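Local coordinates for glucan-binding protein C, GbpC (Streptococcus mutans UA159, PDB 5UQZ) that binds calcium and probably glucan, and is thought to mediate sucrose-independent and sucrose-dependent adherence as a cell-wall-anchored surface protein, at residues N80-R88 / D109-E120; A296-M305 / T331-K339. All coordinates share one frame; numbering follows the deposited sequence.

Contact 1: N80-R88 / D109-E120; sequences NQYLTKEAR and DFTQANPYDPKE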
loop_
_atom_site.group_PDB
_atom_site.type_symbol
_atom_site.label_atom_id
_atom_site.label_comp_id
_atom_site.label_asym_id
_atom_site.label_seq_id
_atom_site.Cartn_x
_atom_site.Cartn_y
_atom_site.Cartn_z
ATOM N N ASN A 80 19.417 -17.635 1.304
ATOM C CA ASN A 80 20.382 -18.416 0.568
ATOM C C ASN A 80 20.435 -18.135 -0.920
ATOM O O ASN A 80 21.298 -18.682 -1.575
ATOM C CB ASN A 80 20.172 -19.900 0.836
ATOM C CG ASN A 80 21.495 -20.719 0.668
ATOM O OD1 ASN A 80 22.599 -20.414 1.234
ATOM N ND2 ASN A 80 21.384 -21.750 -0.139
ATOM N N GLN A 81 19.500 -17.396 -1.497
ATOM C CA GLN A 81 19.479 -17.139 -2.946
ATOM C C GLN A 81 19.295 -15.649 -3.196
ATOM O O GLN A 81 18.162 -15.173 -3.372
ATOM C CB GLN A 81 18.338 -17.908 -3.603
ATOM C CG GLN A 81 18.546 -19.366 -3.514
ATOM C CD GLN A 81 19.434 -19.753 -4.604
ATOM O OE1 GLN A 81 20.661 -19.652 -4.479
ATOM N NE2 GLN A 81 18.827 -20.200 -5.730
ATOM N N TYR A 82 20.381 -14.910 -3.235
ATOM C CA TYR A 82 20.325 -13.504 -3.625
ATOM C C TYR A 82 20.292 -13.373 -5.144
ATOM O O TYR A 82 20.906 -14.158 -5.868
ATOM C CB TYR A 82 21.548 -12.762 -3.104
ATOM C CG TYR A 82 21.628 -12.723 -1.593
ATOM C CD1 TYR A 82 21.051 -11.693 -0.870
ATOM C CD2 TYR A 82 22.313 -13.726 -0.872
ATOM C CE1 TYR A 82 21.139 -11.656 0.506
ATOM C CE2 TYR A 82 22.433 -13.684 0.501
ATOM C CZ TYR A 82 21.848 -12.629 1.177
ATOM O OH TYR A 82 21.951 -12.573 2.544
ATOM N N LEU A 83 19.558 -12.363 -5.645
ATOM C CA LEU A 83 19.549 -12.114 -7.076
ATOM C C LEU A 83 20.865 -11.459 -7.461
ATOM O O LEU A 83 21.266 -10.466 -6.861
ATOM C CB LEU A 83 18.361 -11.193 -7.395
ATOM C CG LEU A 83 18.136 -10.905 -8.868
ATOM C CD1 LEU A 83 17.655 -12.150 -9.599
ATOM C CD2 LEU A 83 17.102 -9.745 -9.020
ATOM N N THR A 84 21.528 -11.984 -8.480
ATOM C CA THR A 84 22.782 -11.358 -8.899
ATOM C C THR A 84 22.505 -9.952 -9.428
ATOM O O THR A 84 21.418 -9.639 -9.923
ATOM C CB THR A 84 23.506 -12.180 -9.975
ATOM O OG1 THR A 84 22.704 -12.137 -11.174
ATOM C CG2 THR A 84 23.798 -13.604 -9.497
ATOM N N LYS A 85 23.495 -9.078 -9.318
ATOM C CA LYS A 85 23.298 -7.748 -9.866
ATOM C C LYS A 85 23.113 -7.777 -11.369
ATOM O O LYS A 85 22.355 -6.969 -11.903
ATOM C CB LYS A 85 24.406 -6.778 -9.440
ATOM C CG LYS A 85 24.239 -6.358 -7.973
ATOM C CD LYS A 85 25.062 -5.176 -7.605
ATOM C CE LYS A 85 24.755 -4.713 -6.173
ATOM N NZ LYS A 85 25.565 -3.509 -5.816
ATOM N N GLU A 86 23.799 -8.687 -12.076
ATOM C CA GLU A 86 23.556 -8.815 -13.511
ATOM C C GLU A 86 22.111 -9.159 -13.820
ATOM O O GLU A 86 21.518 -8.597 -14.738
ATOM C CB GLU A 86 24.488 -9.853 -14.110
ATOM C CG GLU A 86 24.266 -10.011 -15.607
ATOM C CD GLU A 86 25.352 -10.824 -16.224
ATOM O OE1 GLU A 86 26.128 -11.450 -15.481
ATOM O OE2 GLU A 86 25.414 -10.840 -17.462
ATOM N N ALA A 87 21.520 -10.079 -13.053
ATOM C CA ALA A 87 20.115 -10.411 -13.298
ATOM C C ALA A 87 19.184 -9.270 -12.912
ATOM O O ALA A 87 18.198 -9.009 -13.620
ATOM C CB ALA A 87 19.757 -11.705 -12.568
ATOM N N ARG A 88 19.465 -8.566 -11.807
ATOM C CA ARG A 88 18.688 -7.383 -11.469
ATOM C C ARG A 88 18.716 -6.372 -12.615
ATOM O O ARG A 88 17.677 -5.842 -13.019
ATOM C CB ARG A 88 19.227 -6.766 -10.184
ATOM C CG ARG A 88 18.350 -5.579 -9.673
ATOM C CD ARG A 88 19.084 -4.681 -8.689
ATOM N NE ARG A 88 20.324 -4.160 -9.259
ATOM C CZ ARG A 88 21.247 -3.464 -8.588
ATOM N NH1 ARG A 88 21.077 -3.152 -7.313
ATOM N NH2 ARG A 88 22.349 -3.075 -9.208
ATOM N N ASP A 109 20.729 -16.962 -12.174
ATOM C CA ASP A 109 20.424 -15.600 -11.756
ATOM C C ASP A 109 20.577 -15.372 -10.263
ATOM O O ASP A 109 20.358 -14.249 -9.803
ATOM C CB ASP A 109 18.978 -15.257 -12.133
ATOM C CG ASP A 109 18.798 -15.153 -13.631
ATOM O OD1 ASP A 109 19.747 -14.744 -14.320
ATOM O OD2 ASP A 109 17.693 -15.473 -14.124
ATOM N N PHE A 110 20.933 -16.401 -9.498
ATOM C CA PHE A 110 20.979 -16.291 -8.042
ATOM C C PHE A 110 22.341 -16.767 -7.521
ATOM O O PHE A 110 23.029 -17.590 -8.136
ATOM C CB PHE A 110 19.882 -17.147 -7.418
ATOM C CG PHE A 110 18.519 -16.665 -7.819
ATOM C CD1 PHE A 110 17.924 -15.562 -7.175
ATOM C CD2 PHE A 110 17.863 -17.232 -8.913
ATOM C CE1 PHE A 110 16.715 -15.050 -7.596
ATOM C CE2 PHE A 110 16.652 -16.741 -9.332
ATOM C CZ PHE A 110 16.062 -15.657 -8.679
ATOM N N THR A 111 22.703 -16.264 -6.354
ATOM C CA THR A 111 23.944 -16.647 -5.701
ATOM C C THR A 111 23.742 -16.701 -4.197
ATOM O O THR A 111 22.969 -15.923 -3.631
ATOM C CB THR A 111 25.076 -15.654 -6.053
ATOM O OG1 THR A 111 26.255 -16.042 -5.341
ATOM C CG2 THR A 111 24.744 -14.219 -5.705
ATOM N N GLN A 112 24.468 -17.595 -3.537
ATOM C CA GLN A 112 24.418 -17.721 -2.090
ATOM C C GLN A 112 25.139 -16.596 -1.380
ATOM O O GLN A 112 24.883 -16.388 -0.190
ATOM C CB GLN A 112 24.953 -19.093 -1.668
ATOM C CG GLN A 112 24.071 -20.238 -2.231
ATOM C CD GLN A 112 24.586 -21.605 -1.876
ATOM O OE1 GLN A 112 25.177 -21.778 -0.812
ATOM N NE2 GLN A 112 24.293 -22.616 -2.685
ATOM N N ALA A 113 26.073 -15.921 -2.038
ATOM C CA ALA A 113 26.830 -14.847 -1.416
ATOM C C ALA A 113 26.176 -13.500 -1.750
ATOM O O ALA A 113 26.063 -13.121 -2.922
ATOM C CB ALA A 113 28.265 -14.872 -1.940
ATOM N N ASN A 114 25.809 -12.758 -0.731
ATOM C CA ASN A 114 25.104 -11.498 -0.948
ATOM C C ASN A 114 25.979 -10.511 -1.728
ATOM O O ASN A 114 27.054 -10.134 -1.235
ATOM C CB ASN A 114 24.809 -10.895 0.425
ATOM C CG ASN A 114 23.933 -9.621 0.331
ATOM O OD1 ASN A 114 23.573 -9.183 -0.781
ATOM N ND2 ASN A 114 23.560 -9.060 1.475
ATOM N N PRO A 115 25.557 -10.023 -2.904
ATOM C CA PRO A 115 26.359 -9.038 -3.615
ATOM C C PRO A 115 25.980 -7.611 -3.267
ATOM O O PRO A 115 26.621 -6.688 -3.792
ATOM C CB PRO A 115 26.013 -9.317 -5.077
ATOM C CG PRO A 115 24.551 -9.730 -5.023
ATOM C CD PRO A 115 24.397 -10.517 -3.704
ATOM N N TYR A 116 24.934 -7.377 -2.480
ATOM C CA TYR A 116 24.424 -6.043 -2.189
ATOM C C TYR A 116 25.126 -5.469 -0.961
ATOM O O TYR A 116 25.366 -6.157 0.039
ATOM C CB TYR A 116 22.898 -6.052 -1.975
ATOM C CG TYR A 116 22.171 -6.527 -3.213
ATOM C CD1 TYR A 116 21.865 -5.648 -4.260
ATOM C CD2 TYR A 116 21.825 -7.854 -3.380
ATOM C CE1 TYR A 116 21.302 -6.072 -5.422
ATOM C CE2 TYR A 116 21.242 -8.321 -4.557
ATOM C CZ TYR A 116 20.976 -7.422 -5.559
ATOM O OH TYR A 116 20.441 -7.866 -6.763
ATOM N N ASP A 117 25.450 -4.190 -1.025
ATOM C CA ASP A 117 25.994 -3.478 0.109
ATOM C C ASP A 117 24.917 -3.380 1.194
ATOM O O ASP A 117 23.720 -3.341 0.882
ATOM C CB ASP A 117 26.336 -2.072 -0.362
ATOM C CG ASP A 117 27.147 -1.313 0.654
ATOM O OD1 ASP A 117 28.386 -1.459 0.661
ATOM O OD2 ASP A 117 26.572 -0.583 1.485
ATOM N N PRO A 118 25.309 -3.311 2.472
ATOM C CA PRO A 118 24.286 -3.132 3.516
ATOM C C PRO A 118 23.417 -1.904 3.320
ATOM O O PRO A 118 22.301 -1.829 3.852
ATOM C CB PRO A 118 25.110 -3.041 4.802
ATOM C CG PRO A 118 26.331 -3.812 4.520
ATOM C CD PRO A 118 26.640 -3.562 3.042
ATOM N N LYS A 119 23.935 -0.883 2.655
ATOM C CA LYS A 119 23.250 0.395 2.555
ATOM C C LYS A 119 22.261 0.474 1.400
ATOM O O LYS A 119 21.651 1.538 1.221
ATOM C CB LYS A 119 24.265 1.529 2.439
ATOM C CG LYS A 119 25.254 1.533 3.633
ATOM C CD LYS A 119 26.186 2.761 3.602
ATOM C CE LYS A 119 27.089 2.817 2.405
ATOM N NZ LYS A 119 28.005 1.643 2.273
ATOM N N GLU A 120 22.065 -0.605 0.631
ATOM C CA GLU A 120 21.185 -0.520 -0.534
ATOM C C GLU A 120 20.086 -1.577 -0.491
ATOM O O GLU A 120 20.157 -2.591 0.226
ATOM C CB GLU A 120 21.939 -0.600 -1.845
ATOM C CG GLU A 120 22.518 -1.964 -2.029
ATOM C CD GLU A 120 23.372 -2.106 -3.309
ATOM O OE1 GLU A 120 22.987 -1.549 -4.344
ATOM O OE2 GLU A 120 24.408 -2.792 -3.303
HETATM O O HOH W 1 23.932 -10.987 3.713
HETATM O O HOH W 2 23.844 -1.678 -6.853
#
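Tyr82 and Thr111 form the hydrogen-bonded pair of a short two-stranded antiparallel sheet, with Leu83 opposite Phe110 as the adjoining non-hydrogen-bonded pair. Both backbone bonds between Tyr82 and Thr111 measure 2.8 Å from N to O. Beyond the strands, Thr84 N donates almost straight (174°) to Asp109 O, and Thr84, at the N-cap of helix 85-91, turns OG1 back to accept from Ala87 N. Tyr116 OH donates to Leu83 O over 2.7 Å, from above the carbonyl plane.

The aromatic and apolar contacts lie on both faces of this sheet. On the face of Tyr82 and Thr111, the Asn114 side chain lies flat over the phenol ring, its amide only 4° from the ring plane and its CB 3.6 Å from the ring centroid. Water 1 joins Tyr82 OH to Asn114 ND2, while Asn114 OD1 closes an Asx turn by accepting from Tyr116 N. On the other face, Leu83 CD1 meets Phe110 CE1 at 3.6 Å, and strand 122-127 adds Trp123 against Leu83.

Charged groups close the far end. Lys85, extended beyond CG, runs past the Tyr116 ring to Glu120, whose carboxylate also has Arg88 NH1 at long salt-bridge range; water 2 bridges all three side chains. Lys85 NZ takes the syn lone pair of Glu120 OE2 at 2.9 Å, and Asp117 N the anti one.

Contact 2: A296-M305 / T331-K339; sequences ATAYYGAGAM and TNSAVAVPK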
loop_
_atom_site.group_PDB
_atom_site.type_symbol
_atom_site.label_atom_id
_atom_site.label_comp_id
_atom_site.label_asym_id
_atom_site.label_seq_id
_atom_site.Cartn_x
_atom_site.Cartn_y
_atom_site.Cartn_z
ATOM N N ALA A 296 -5.133 12.022 -0.957
ATOM C CA ALA A 296 -5.908 12.235 0.261
ATOM C C ALA A 296 -6.945 11.134 0.477
ATOM O O ALA A 296 -7.404 10.942 1.614
ATOM C CB ALA A 296 -6.674 13.547 0.164
ATOM N N THR A 297 -7.294 10.364 -0.550
ATOM C CA THR A 297 -8.250 9.276 -0.430
ATOM C C THR A 297 -7.579 7.925 -0.113
ATOM O O THR A 297 -8.277 6.911 -0.147
ATOM C CB THR A 297 -9.070 9.167 -1.719
ATOM O OG1 THR A 297 -8.122 9.154 -2.794
ATOM C CG2 THR A 297 -10.056 10.352 -1.867
ATOM N N ALA A 298 -6.288 7.906 0.248
ATOM C CA ALA A 298 -5.628 6.639 0.575
ATOM C C ALA A 298 -6.369 5.872 1.678
ATOM O O ALA A 298 -6.345 4.633 1.693
ATOM C CB ALA A 298 -4.185 6.895 0.960
ATOM N N TYR A 299 -7.041 6.573 2.596
ATOM C CA TYR A 299 -7.762 5.915 3.681
ATOM C C TYR A 299 -8.748 4.890 3.155
ATOM O O TYR A 299 -9.070 3.919 3.846
ATOM C CB TYR A 299 -8.506 6.955 4.564
ATOM C CG TYR A 299 -9.777 7.457 3.920
ATOM C CD1 TYR A 299 -9.776 8.529 3.020
ATOM C CD2 TYR A 299 -10.986 6.802 4.149
ATOM C CE1 TYR A 299 -10.934 8.962 2.384
ATOM C CE2 TYR A 299 -12.148 7.212 3.516
ATOM C CZ TYR A 299 -12.111 8.297 2.625
ATOM O OH TYR A 299 -13.217 8.731 1.975
ATOM N N TYR A 300 -9.236 5.092 1.924
ATOM C CA TYR A 300 -10.300 4.236 1.438
ATOM C C TYR A 300 -9.852 2.788 1.314
ATOM O O TYR A 300 -10.695 1.884 1.377
ATOM C CB TYR A 300 -10.787 4.763 0.095
ATOM C CG TYR A 300 -11.824 3.927 -0.573
ATOM C CD1 TYR A 300 -13.119 3.777 -0.028
ATOM C CD2 TYR A 300 -11.548 3.306 -1.788
ATOM C CE1 TYR A 300 -14.062 2.976 -0.654
ATOM C CE2 TYR A 300 -12.505 2.543 -2.435
ATOM C CZ TYR A 300 -13.753 2.382 -1.871
ATOM O OH TYR A 300 -14.703 1.599 -2.518
ATOM N N GLY A 301 -8.564 2.555 1.077
ATOM C CA GLY A 301 -8.056 1.207 0.946
ATOM C C GLY A 301 -7.273 0.745 2.160
ATOM O O GLY A 301 -6.516 -0.229 2.046
ATOM N N ALA A 302 -7.463 1.375 3.314
ATOM C CA ALA A 302 -6.544 1.163 4.423
ATOM C C ALA A 302 -7.214 0.604 5.674
ATOM O O ALA A 302 -8.377 0.890 5.980
ATOM C CB ALA A 302 -5.911 2.478 4.834
ATOM N N GLY A 303 -6.429 -0.165 6.424
ATOM C CA GLY A 303 -6.703 -0.489 7.807
ATOM C C GLY A 303 -5.555 -0.009 8.663
ATOM O O GLY A 303 -4.611 0.631 8.192
ATOM N N ALA A 304 -5.591 -0.341 9.944
ATOM C CA ALA A 304 -4.510 -0.055 10.864
ATOM C C ALA A 304 -4.575 -1.061 11.990
ATOM O O ALA A 304 -5.541 -1.819 12.097
ATOM C CB ALA A 304 -4.637 1.350 11.437
ATOM N N MET A 305 -3.538 -1.061 12.831
ATOM C CA MET A 305 -3.499 -1.962 13.966
ATOM C C MET A 305 -2.873 -1.264 15.154
ATOM O O MET A 305 -2.008 -0.403 15.011
ATOM C CB MET A 305 -2.759 -3.263 13.693
ATOM C CG MET A 305 -1.324 -3.088 13.291
ATOM S SD MET A 305 -0.545 -4.739 13.106
ATOM C CE MET A 305 1.006 -4.271 12.327
ATOM N N THR A 331 4.480 -1.437 6.363
ATOM C CA THR A 331 3.784 -1.002 7.577
ATOM C C THR A 331 4.713 -0.076 8.340
ATOM O O THR A 331 5.922 -0.281 8.403
ATOM C CB THR A 331 3.310 -2.229 8.438
ATOM O OG1 THR A 331 2.614 -1.726 9.599
ATOM C CG2 THR A 331 4.493 -3.051 8.913
ATOM N N ASN A 332 4.148 0.963 8.905
ATOM C CA ASN A 332 4.901 2.064 9.507
ATOM C C ASN A 332 3.885 2.848 10.344
ATOM O O ASN A 332 2.735 2.434 10.483
ATOM C CB ASN A 332 5.598 2.861 8.414
ATOM C CG ASN A 332 4.653 3.218 7.340
ATOM O OD1 ASN A 332 3.555 3.780 7.613
ATOM N ND2 ASN A 332 4.980 2.834 6.119
ATOM N N SER A 333 4.286 3.988 10.881
ATOM C CA SER A 333 3.373 4.755 11.732
ATOM C C SER A 333 2.479 5.693 10.965
ATOM O O SER A 333 1.638 6.347 11.589
ATOM C CB SER A 333 4.146 5.536 12.784
ATOM O OG SER A 333 5.018 6.487 12.197
ATOM N N ALA A 334 2.593 5.750 9.633
ATOM C CA ALA A 334 1.807 6.711 8.851
ATOM C C ALA A 334 0.465 6.107 8.456
ATOM O O ALA A 334 0.233 5.655 7.328
ATOM C CB ALA A 334 2.606 7.155 7.651
ATOM N N VAL A 335 -0.430 6.082 9.411
ATOM C CA VAL A 335 -1.774 5.579 9.185
ATOM C C VAL A 335 -2.524 6.508 8.243
ATOM O O VAL A 335 -2.497 7.730 8.405
ATOM C CB VAL A 335 -2.477 5.426 10.546
ATOM C CG1 VAL A 335 -3.933 4.951 10.357
ATOM C CG2 VAL A 335 -1.700 4.470 11.465
ATOM N N ALA A 336 -3.230 5.923 7.272
ATOM C CA ALA A 336 -4.019 6.662 6.286
ATOM C C ALA A 336 -5.422 6.886 6.857
ATOM O O ALA A 336 -6.207 5.938 6.993
ATOM C CB ALA A 336 -4.095 5.831 5.005
ATOM N N VAL A 337 -5.737 8.143 7.151
ATOM C CA VAL A 337 -7.048 8.511 7.710
ATOM C C VAL A 337 -7.737 9.484 6.766
ATOM O O VAL A 337 -7.083 10.136 5.936
ATOM C CB VAL A 337 -6.930 9.114 9.127
ATOM C CG1 VAL A 337 -6.385 8.064 10.089
ATOM C CG2 VAL A 337 -6.092 10.377 9.090
ATOM N N PRO A 338 -9.053 9.624 6.863
ATOM C CA PRO A 338 -9.730 10.644 6.039
ATOM C C PRO A 338 -9.235 12.041 6.381
ATOM O O PRO A 338 -8.978 12.356 7.542
ATOM C CB PRO A 338 -11.192 10.497 6.435
ATOM C CG PRO A 338 -11.328 9.360 7.275
ATOM C CD PRO A 338 -9.990 8.865 7.720
ATOM N N LYS A 339 -9.175 12.888 5.350
ATOM C CA LYS A 339 -8.670 14.247 5.468
ATOM C C LYS A 339 -9.764 15.208 5.014
ATOM O O LYS A 339 -10.827 14.808 4.494
ATOM C CB LYS A 339 -7.442 14.444 4.570
ATOM C CG LYS A 339 -6.345 13.444 4.749
ATOM C CD LYS A 339 -5.647 13.564 6.022
ATOM C CE LYS A 339 -4.596 12.473 6.135
ATOM N NZ LYS A 339 -3.787 12.676 7.372
HETATM O O HOH W 3 -6.040 9.352 3.519
HETATM O O HOH W 4 -9.568 12.204 2.427
HETATM O O HOH W 5 -3.162 2.978 7.266
#
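Ala296 O and Lys339 N are joined through water 4, which donates to that carbonyl oxygen at 2.6 Å. Water 3 also donates to Ala296 O, so two waters grip the one oxygen; water 3 further donates to Val337 O and accepts from Tyr299 N. A third bridge, water 5, links Gly303 O to Ala336 N. No direct hydrogen bond crosses between the segments; these three waters carry the polar links between them.

The remaining contacts are apolar. The Tyr299 ring receives Pro338 over the centre of one face, with CB 4.1 Å from the centroid in a CH-pi contact. A chi1 of 77° turns the ring against the proline, while Tyr299 CB packs 3.4 Å from Val337 C. Ala41 of the long helix 3-51 touches both Tyr299 and Pro338. Farther along, the methyl of Ala336 fits against Ala302 CB at 3.8 Å and also meets Ala298 CB, while Val335 CG1 reaches Ala304 CB. Ala302 itself lies near the calcium site, its side chain about 7 Å from that of the ligand Ser224.

Ala336 O is buried here without a polar partner in the model. The segments are thus held by van der Waals contact and water bridges, so their fit probably depends on small side chains and on ordered water.

Overall arrangement
From the N terminus, the chain of this beta-supersandwich runs through helix 3-51 and strand 73-77 before reaching contact 1. There the 109-120 segment returns to 80-88, closing a loop that carries the rest of helix 85-91 and helix 96-99, and joins the start of helix 85-91 to the run into strand 122-127. The chain then builds most of the remaining sheets and supplies the calcium ligands Ser224, Asn226 and Glu237. Contact 2 closes a loop holding strands 312-319 and 325-329, tying the 3-10 turn and strand 303-306 to the exit loop beside helix 3-51. Contacts 1 and 2 lie in series, neither enclosing nor crossing the other, with nearest atoms about 17 Å apart.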